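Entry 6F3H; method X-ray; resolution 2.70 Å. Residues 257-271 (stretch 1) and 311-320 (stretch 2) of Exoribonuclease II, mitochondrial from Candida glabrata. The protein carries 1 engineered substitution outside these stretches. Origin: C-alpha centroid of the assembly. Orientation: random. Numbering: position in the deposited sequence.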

ATOM      1  N   PHE A 257      26.343  -4.839 -13.980  1.00 53.04           N
ATOM      2  CA  PHE A 257      26.969  -3.612 -13.509  1.00 50.77           C
ATOM      3  C   PHE A 257      27.636  -3.834 -12.163  1.00 54.21           C
ATOM      4  O   PHE A 257      28.822  -3.543 -11.988  1.00 59.36           O
ATOM      5  CB  PHE A 257      25.926  -2.502 -13.398  1.00 48.96           C
ATOM      6  CG  PHE A 257      26.411  -1.271 -12.656  1.00 47.41           C
ATOM      7  CD1 PHE A 257      27.169  -0.306 -13.301  1.00 48.25           C
ATOM      8  CD2 PHE A 257      26.094  -1.066 -11.324  1.00 49.76           C
ATOM      9  CE1 PHE A 257      27.613   0.845 -12.627  1.00 46.29           C
ATOM     10  CE2 PHE A 257      26.538   0.080 -10.643  1.00 51.29           C
ATOM     11  CZ  PHE A 257      27.300   1.034 -11.301  1.00 47.05           C
ATOM     12  N   TYR A 258      26.911  -4.410 -11.209  1.00 55.10           N
ATOM     13  CA  TYR A 258      27.508  -4.524  -9.889  1.00 49.68           C
ATOM     14  C   TYR A 258      28.585  -5.600  -9.844  1.00 47.92           C
ATOM     15  O   TYR A 258      29.431  -5.555  -8.952  1.00 44.74           O
ATOM     16  CB  TYR A 258      26.423  -4.713  -8.818  1.00 45.96           C
ATOM     17  CG  TYR A 258      25.896  -3.349  -8.383  1.00 46.06           C
ATOM     18  CD1 TYR A 258      26.727  -2.439  -7.747  1.00 46.57           C
ATOM     19  CD2 TYR A 258      24.596  -2.947  -8.649  1.00 54.26           C
ATOM     20  CE1 TYR A 258      26.285  -1.158  -7.367  1.00 46.56           C
ATOM     21  CE2 TYR A 258      24.140  -1.658  -8.273  1.00 58.03           C
ATOM     22  CZ  TYR A 258      25.005  -0.773  -7.630  1.00 54.14           C
ATOM     23  OH  TYR A 258      24.616   0.497  -7.238  1.00 56.02           O
ATOM     24  N   GLN A 259      28.602  -6.546 -10.789  1.00 48.87           N
ATOM     25  CA  GLN A 259      29.747  -7.450 -10.851  1.00 48.77           C
ATOM     26  C   GLN A 259      31.016  -6.697 -11.217  1.00 53.15           C
ATOM     27  O   GLN A 259      32.065  -6.905 -10.597  1.00 54.61           O
ATOM     28  CB  GLN A 259      29.514  -8.573 -11.838  1.00 48.12           C
ATOM     29  CG  GLN A 259      28.983  -9.779 -11.191  1.00 59.85           C
ATOM     30  CD  GLN A 259      28.855 -10.899 -12.179  1.00 71.68           C
ATOM     31  OE1 GLN A 259      28.973 -10.688 -13.388  1.00 72.86           O
ATOM     32  NE2 GLN A 259      28.561 -12.095 -11.684  1.00 75.44           N
ATOM     33  N   GLU A 260      30.945  -5.822 -12.232  1.00 52.44           N
ATOM     34  CA  GLU A 260      32.129  -5.069 -12.640  1.00 55.65           C
ATOM     35  C   GLU A 260      32.596  -4.124 -11.550  1.00 57.24           C
ATOM     36  O   GLU A 260      33.806  -3.936 -11.352  1.00 58.51           O
ATOM     37  CB  GLU A 260      31.847  -4.292 -13.921  1.00 59.83           C
ATOM     38  CG  GLU A 260      31.205  -5.137 -15.000  1.00 75.65           C
ATOM     39  CD  GLU A 260      30.949  -4.361 -16.291  1.00 91.04           C
ATOM     40  OE1 GLU A 260      31.151  -4.928 -17.391  1.00 96.64           O
ATOM     41  OE2 GLU A 260      30.546  -3.181 -16.211  1.00 96.61           O
ATOM     42  N   VAL A 261      31.648  -3.559 -10.815  1.00 55.02           N
ATOM     43  CA  VAL A 261      31.957  -2.665  -9.708  1.00 50.20           C
ATOM     44  C   VAL A 261      32.786  -3.377  -8.656  1.00 50.07           C
ATOM     45  O   VAL A 261      33.833  -2.880  -8.219  1.00 49.81           O
ATOM     46  CB  VAL A 261      30.649  -2.135  -9.113  1.00 52.19           C
ATOM     47  CG1 VAL A 261      30.933  -1.398  -7.841  1.00 41.30           C
ATOM     48  CG2 VAL A 261      29.935  -1.276 -10.142  1.00 54.00           C
ATOM     49  N   ILE A 262      32.315  -4.550  -8.232  1.00 54.54           N
ATOM     50  CA  ILE A 262      33.017  -5.341  -7.224  1.00 53.44           C
ATOM     51  C   ILE A 262      34.410  -5.656  -7.707  1.00 50.79           C
ATOM     52  O   ILE A 262      35.391  -5.524  -6.971  1.00 55.90           O
ATOM     53  CB  ILE A 262      32.236  -6.626  -6.906  1.00 55.79           C
ATOM     54  CG1 ILE A 262      31.075  -6.300  -5.967  1.00 64.66           C
ATOM     55  CG2 ILE A 262      33.168  -7.701  -6.357  1.00 46.08           C
ATOM     56  CD1 ILE A 262      29.904  -7.247  -6.091  1.00 68.21           C
ATOM     57  N   THR A 263      34.513  -6.082  -8.953  1.00 50.44           N
ATOM     58  CA  THR A 263      35.815  -6.417  -9.490  1.00 52.53           C
ATOM     59  C   THR A 263      36.747  -5.222  -9.457  1.00 55.36           C
ATOM     60  O   THR A 263      37.867  -5.312  -8.948  1.00 59.37           O
ATOM     61  CB  THR A 263      35.650  -6.901 -10.914  1.00 57.36           C
ATOM     62  OG1 THR A 263      34.660  -7.936 -10.942  1.00 65.64           O
ATOM     63  CG2 THR A 263      36.948  -7.424 -11.412  1.00 54.52           C
ATOM     64  N   ARG A 264      36.276  -4.066  -9.923  1.00 53.84           N
ATOM     65  CA  ARG A 264      37.212  -2.964 -10.023  1.00 55.84           C
ATOM     66  C   ARG A 264      37.636  -2.466  -8.646  1.00 53.92           C
ATOM     67  O   ARG A 264      38.728  -1.909  -8.494  1.00 52.51           O
ATOM     68  CB  ARG A 264      36.627  -1.852 -10.910  1.00 58.51           C
ATOM     69  CG  ARG A 264      37.493  -0.617 -10.954  1.00 65.90           C
ATOM     70  CD  ARG A 264      37.340   0.163 -12.242  1.00 77.72           C
ATOM     71  NE  ARG A 264      38.589   0.890 -12.506  1.00 90.81           N
ATOM     72  CZ  ARG A 264      38.919   2.048 -11.938  1.00102.92           C
ATOM     73  NH1 ARG A 264      40.087   2.637 -12.226  1.00112.43           N
ATOM     74  NH2 ARG A 264      38.081   2.630 -11.086  1.00103.41           N
ATOM     75  N   LEU A 265      36.832  -2.718  -7.629  1.00 52.59           N
ATOM     76  CA  LEU A 265      37.138  -2.211  -6.307  1.00 48.46           C
ATOM     77  C   LEU A 265      38.028  -3.118  -5.468  1.00 50.46           C
ATOM     78  O   LEU A 265      38.659  -2.625  -4.529  1.00 54.03           O
ATOM     79  CB  LEU A 265      35.840  -1.969  -5.564  1.00 48.28           C
ATOM     80  CG  LEU A 265      35.100  -0.717  -5.986  1.00 41.85           C
ATOM     81  CD1 LEU A 265      34.050  -0.502  -4.974  1.00 41.58           C
ATOM     82  CD2 LEU A 265      36.022   0.486  -6.039  1.00 51.87           C
ATOM     83  N   GLU A 266      38.096  -4.419  -5.767  1.00 50.74           N
ATOM     84  CA  GLU A 266      38.886  -5.360  -4.974  1.00 52.92           C
ATOM     85  C   GLU A 266      40.277  -5.654  -5.538  1.00 64.13           C
ATOM     86  O   GLU A 266      41.141  -6.176  -4.809  1.00 65.86           O
ATOM     87  CB  GLU A 266      38.117  -6.668  -4.843  1.00 45.58           C
ATOM     88  CG  GLU A 266      37.074  -6.620  -3.773  1.00 52.75           C
ATOM     89  CD  GLU A 266      36.225  -7.867  -3.751  1.00 65.05           C
ATOM     90  OE1 GLU A 266      35.506  -8.065  -2.747  1.00 69.58           O
ATOM     91  OE2 GLU A 266      36.290  -8.654  -4.727  1.00 66.42           O
ATOM     92  N   SER A 267      40.499  -5.353  -6.812  1.00 66.31           N
ATOM     93  CA  SER A 267      41.767  -5.639  -7.455  1.00 64.11           C
ATOM     94  C   SER A 267      42.887  -4.851  -6.792  1.00 71.07           C
ATOM     95  O   SER A 267      42.672  -3.771  -6.230  1.00 73.52           O
ATOM     96  CB  SER A 267      41.688  -5.304  -8.935  1.00 59.33           C
ATOM     97  OG  SER A 267      41.793  -3.911  -9.103  1.00 65.36           O
ATOM     98  N   ASN A 268      44.091  -5.425  -6.854  1.00 75.23           N
ATOM     99  CA  ASN A 268      45.298  -4.844  -6.260  1.00 76.50           C
ATOM    100  C   ASN A 268      45.041  -4.477  -4.816  1.00 65.42           C
ATOM    101  O   ASN A 268      45.342  -3.370  -4.351  1.00 58.08           O
ATOM    102  CB  ASN A 268      45.814  -3.657  -7.061  1.00 86.94           C
ATOM    103  CG  ASN A 268      46.341  -4.077  -8.413  1.00101.92           C
ATOM    104  OD1 ASN A 268      46.086  -5.200  -8.873  1.00108.03           O
ATOM    105  ND2 ASN A 268      47.097  -3.194  -9.053  1.00106.11           N
ATOM    106  N   ASP A 269      44.473  -5.451  -4.114  1.00 64.49           N
ATOM    107  CA  ASP A 269      44.130  -5.344  -2.713  1.00 63.72           C
ATOM    108  C   ASP A 269      43.429  -4.017  -2.450  1.00 60.24           C
ATOM    109  O   ASP A 269      43.966  -3.101  -1.837  1.00 63.05           O
ATOM    110  CB  ASP A 269      45.382  -5.530  -1.866  1.00 71.21           C
ATOM    111  CG  ASP A 269      45.958  -6.915  -2.026  1.00 82.00           C
ATOM    112  OD1 ASP A 269      45.258  -7.906  -1.701  1.00 86.26           O
ATOM    113  OD2 ASP A 269      47.098  -7.015  -2.523  1.00 85.23           O
ATOM    114  N   TYR A 270      42.244  -3.920  -3.038  1.00 55.16           N
ATOM    115  CA  TYR A 270      41.317  -2.842  -2.728  1.00 54.07           C
ATOM    116  C   TYR A 270      41.970  -1.486  -2.979  1.00 53.79           C
ATOM    117  O   TYR A 270      41.832  -0.553  -2.189  1.00 51.69           O
ATOM    118  CB  TYR A 270      40.818  -2.980  -1.285  1.00 52.46           C
ATOM    119  CG  TYR A 270      40.493  -4.416  -0.905  1.00 50.37           C
ATOM    120  CD1 TYR A 270      39.279  -4.982  -1.237  1.00 54.02           C
ATOM    121  CD2 TYR A 270      41.395  -5.197  -0.206  1.00 56.83           C
ATOM    122  CE1 TYR A 270      38.978  -6.295  -0.902  1.00 58.59           C
ATOM    123  CE2 TYR A 270      41.102  -6.519   0.131  1.00 61.36           C
ATOM    124  CZ  TYR A 270      39.887  -7.060  -0.224  1.00 63.41           C
ATOM    125  OH  TYR A 270      39.555  -8.365   0.092  1.00 70.71           O
ATOM    126  N   GLN A 271      42.734  -1.392  -4.066  1.00 53.54           N
ATOM    127  CA  GLN A 271      43.465  -0.160  -4.326  1.00 56.95           C
ATOM    128  C   GLN A 271      42.526   0.994  -4.583  1.00 56.18           C
ATOM    129  O   GLN A 271      42.774   2.116  -4.135  1.00 58.86           O
ATOM    130  CB  GLN A 271      44.411  -0.323  -5.501  1.00 65.76           C
ATOM    131  CG  GLN A 271      45.240   0.929  -5.721  1.00 78.45           C
ATOM    132  CD  GLN A 271      46.087   0.858  -6.973  1.00 89.62           C
ATOM    133  OE1 GLN A 271      46.057  -0.138  -7.698  1.00 93.79           O
ATOM    134  NE2 GLN A 271      46.871   1.907  -7.223  1.00 89.21           N
TER
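Stretch 2 (311-320) AVLTTIISKI

Packing of the helix 311-320 on the helix 257-271 of mitochondrial exoribonuclease II. Stretch 2 is helical throughout, its backbone hydrogen bonds running unbroken from Thr315 N to Ala311 O (3.0 Å) up to Ile320 N to Ile316 O (3.1 Å). It runs in the same general direction as stretch 1, with an angle of 35° between the N-to-C directions and a closest approach of 11.1 Å between the axes. Stretch 1 is kinked where the N atoms of Asn268 and Asp269 lack a bond to the preceding turn; the bond from Tyr270 N to Glu266 O (3.1 Å) bridges the kink. No hydrogen bond crosses between the stretches, and the 408 Å² they bury rests mainly on apolar side chains.

Ile316 covers the most surface. Its CA-to-CB bond points toward stretch 1, and with both chi angles in m it places CG2 3.8 Å from Leu265 CD1 and CD1 3.9 Å from Glu266 OE1, so that a buried leucine and a partly exposed carboxylate both lie against one isoleucine. Leu313 comes next. Its CB leaves sideways, but the m,t rotamer brings the end of the side chain nearer, with CD2 3.6 Å from Ile262 CD1 and 4.1 Å from Tyr258 CD1, while Leu313 CD1 lies over one face of the Tyr258 ring. Ile262 answers from stretch 1, also sideways at CB, its CD1 reaching Val312 CG1 at 3.5 Å; Ile262 CA is 7.5 Å from Leu313 CA.

Farther along, beyond the kink, Lys319 lies over one face of the Tyr270 ring. Lys319 CE approaches Tyr270 CE1 to 3.6 Å in a CH-pi contact, and Lys319 NZ adds a cation-pi interaction, 4.9 Å from the ring centroid and 21° off its normal.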

ATOM      1  N   ALA A 311      25.086  -8.810   0.168  1.00 53.27           N
ATOM      2  CA  ALA A 311      25.962  -8.747   1.327  1.00 46.99           C
ATOM      3  C   ALA A 311      27.405  -8.456   0.942  1.00 47.67           C
ATOM      4  O   ALA A 311      28.170  -7.904   1.747  1.00 51.76           O
ATOM      5  CB  ALA A 311      25.862 -10.050   2.097  1.00 41.67           C
ATOM      6  N   VAL A 312      27.806  -8.875  -0.251  1.00 42.19           N
ATOM      7  CA  VAL A 312      29.091  -8.465  -0.778  1.00 40.71           C
ATOM      8  C   VAL A 312      29.184  -6.959  -0.796  1.00 54.36           C
ATOM      9  O   VAL A 312      30.145  -6.361  -0.297  1.00 55.32           O
ATOM     10  CB  VAL A 312      29.266  -9.020  -2.193  1.00 44.16           C
ATOM     11  CG1 VAL A 312      30.485  -8.426  -2.833  1.00 45.47           C
ATOM     12  CG2 VAL A 312      29.331 -10.503  -2.144  1.00 40.89           C
ATOM     13  N   LEU A 313      28.173  -6.326  -1.374  1.00 40.48           N
ATOM     14  CA  LEU A 313      28.185  -4.886  -1.490  1.00 40.45           C
ATOM     15  C   LEU A 313      28.205  -4.233  -0.131  1.00 60.44           C
ATOM     16  O   LEU A 313      28.865  -3.209   0.059  1.00 59.45           O
ATOM     17  CB  LEU A 313      26.970  -4.432  -2.287  1.00 40.28           C
ATOM     18  CG  LEU A 313      26.946  -5.010  -3.696  1.00 40.32           C
ATOM     19  CD1 LEU A 313      25.701  -4.659  -4.401  1.00 40.17           C
ATOM     20  CD2 LEU A 313      28.108  -4.541  -4.473  1.00 40.53           C
ATOM     21  N   THR A 314      27.548  -4.840   0.845  1.00 40.36           N
ATOM     22  CA  THR A 314      27.616  -4.278   2.180  1.00 40.40           C
ATOM     23  C   THR A 314      29.032  -4.365   2.721  1.00 50.30           C
ATOM     24  O   THR A 314      29.526  -3.436   3.369  1.00 50.45           O
ATOM     25  CB  THR A 314      26.661  -5.007   3.102  1.00 40.33           C
ATOM     26  OG1 THR A 314      25.371  -5.071   2.484  1.00 45.63           O
ATOM     27  CG2 THR A 314      26.556  -4.243   4.389  1.00 40.39           C
ATOM     28  N   THR A 315      29.717  -5.469   2.450  1.00 52.92           N
ATOM     29  CA  THR A 315      31.088  -5.584   2.920  1.00 50.44           C
ATOM     30  C   THR A 315      31.970  -4.562   2.235  1.00 44.33           C
ATOM     31  O   THR A 315      32.764  -3.881   2.886  1.00 45.27           O
ATOM     32  CB  THR A 315      31.612  -6.990   2.680  1.00 50.47           C
ATOM     33  OG1 THR A 315      31.068  -7.873   3.668  1.00 56.82           O
ATOM     34  CG2 THR A 315      33.097  -6.986   2.803  1.00 50.62           C
ATOM     35  N   ILE A 316      31.852  -4.457   0.917  1.00 40.98           N
ATOM     36  CA  ILE A 316      32.554  -3.414   0.183  1.00 41.07           C
ATOM     37  C   ILE A 316      32.354  -2.085   0.873  1.00 41.03           C
ATOM     38  O   ILE A 316      33.304  -1.361   1.172  1.00 53.89           O
ATOM     39  CB  ILE A 316      32.052  -3.353  -1.264  1.00 47.44           C
ATOM     40  CG1 ILE A 316      32.575  -4.538  -2.070  1.00 47.69           C
ATOM     41  CG2 ILE A 316      32.549  -2.100  -1.893  1.00 41.72           C
ATOM     42  CD1 ILE A 316      34.032  -4.498  -2.276  1.00 47.62           C
ATOM     43  N   ILE A 317      31.108  -1.770   1.186  1.00 40.85           N
ATOM     44  CA  ILE A 317      30.804  -0.479   1.784  1.00 40.83           C
ATOM     45  C   ILE A 317      31.400  -0.375   3.176  1.00 40.94           C
ATOM     46  O   ILE A 317      31.856   0.692   3.584  1.00 50.84           O
ATOM     47  CB  ILE A 317      29.283  -0.276   1.789  1.00 50.09           C
ATOM     48  CG1 ILE A 317      28.806   0.063   0.367  1.00 52.25           C
ATOM     49  CG2 ILE A 317      28.903   0.731   2.811  1.00 50.32           C
ATOM     50  CD1 ILE A 317      27.331   0.061   0.149  1.00 40.38           C
ATOM     51  N   SER A 318      31.424  -1.481   3.923  1.00 43.71           N
ATOM     52  CA  SER A 318      32.073  -1.471   5.233  1.00 42.99           C
ATOM     53  C   SER A 318      33.544  -1.112   5.107  1.00 41.30           C
ATOM     54  O   SER A 318      34.059  -0.275   5.859  1.00 41.41           O
ATOM     55  CB  SER A 318      31.926  -2.841   5.896  1.00 47.03           C
ATOM     56  OG  SER A 318      30.580  -3.100   6.249  1.00 51.40           O
ATOM     57  N   LYS A 319      34.221  -1.700   4.116  1.00 41.36           N
ATOM     58  CA  LYS A 319      35.638  -1.440   3.888  1.00 41.56           C
ATOM     59  C   LYS A 319      35.882   0.021   3.567  1.00 44.98           C
ATOM     60  O   LYS A 319      36.843   0.629   4.049  1.00 53.59           O
ATOM     61  CB  LYS A 319      36.135  -2.330   2.751  1.00 46.11           C
ATOM     62  CG  LYS A 319      36.499  -3.759   3.171  1.00 46.22           C
ATOM     63  CD  LYS A 319      36.573  -4.736   2.017  1.00 41.76           C
ATOM     64  CE  LYS A 319      37.534  -5.871   2.332  1.00 52.93           C
ATOM     65  NZ  LYS A 319      37.870  -5.968   3.781  1.00 59.51           N
ATOM     66  N   ILE A 320      35.015   0.604   2.758  1.00 41.46           N
ATOM     67  CA  ILE A 320      35.152   2.009   2.404  1.00 43.51           C
ATOM     68  C   ILE A 320      34.996   2.902   3.625  1.00 45.65           C
ATOM     69  O   ILE A 320      35.800   3.803   3.857  1.00 51.54           O
ATOM     70  CB  ILE A 320      34.114   2.372   1.341  1.00 45.58           C
ATOM     71  CG1 ILE A 320      34.373   1.574   0.079  1.00 44.10           C
ATOM     72  CG2 ILE A 320      34.155   3.849   1.099  1.00 47.19           C
ATOM     73  CD1 ILE A 320      33.503   1.977  -1.023  1.00 41.33           C
TER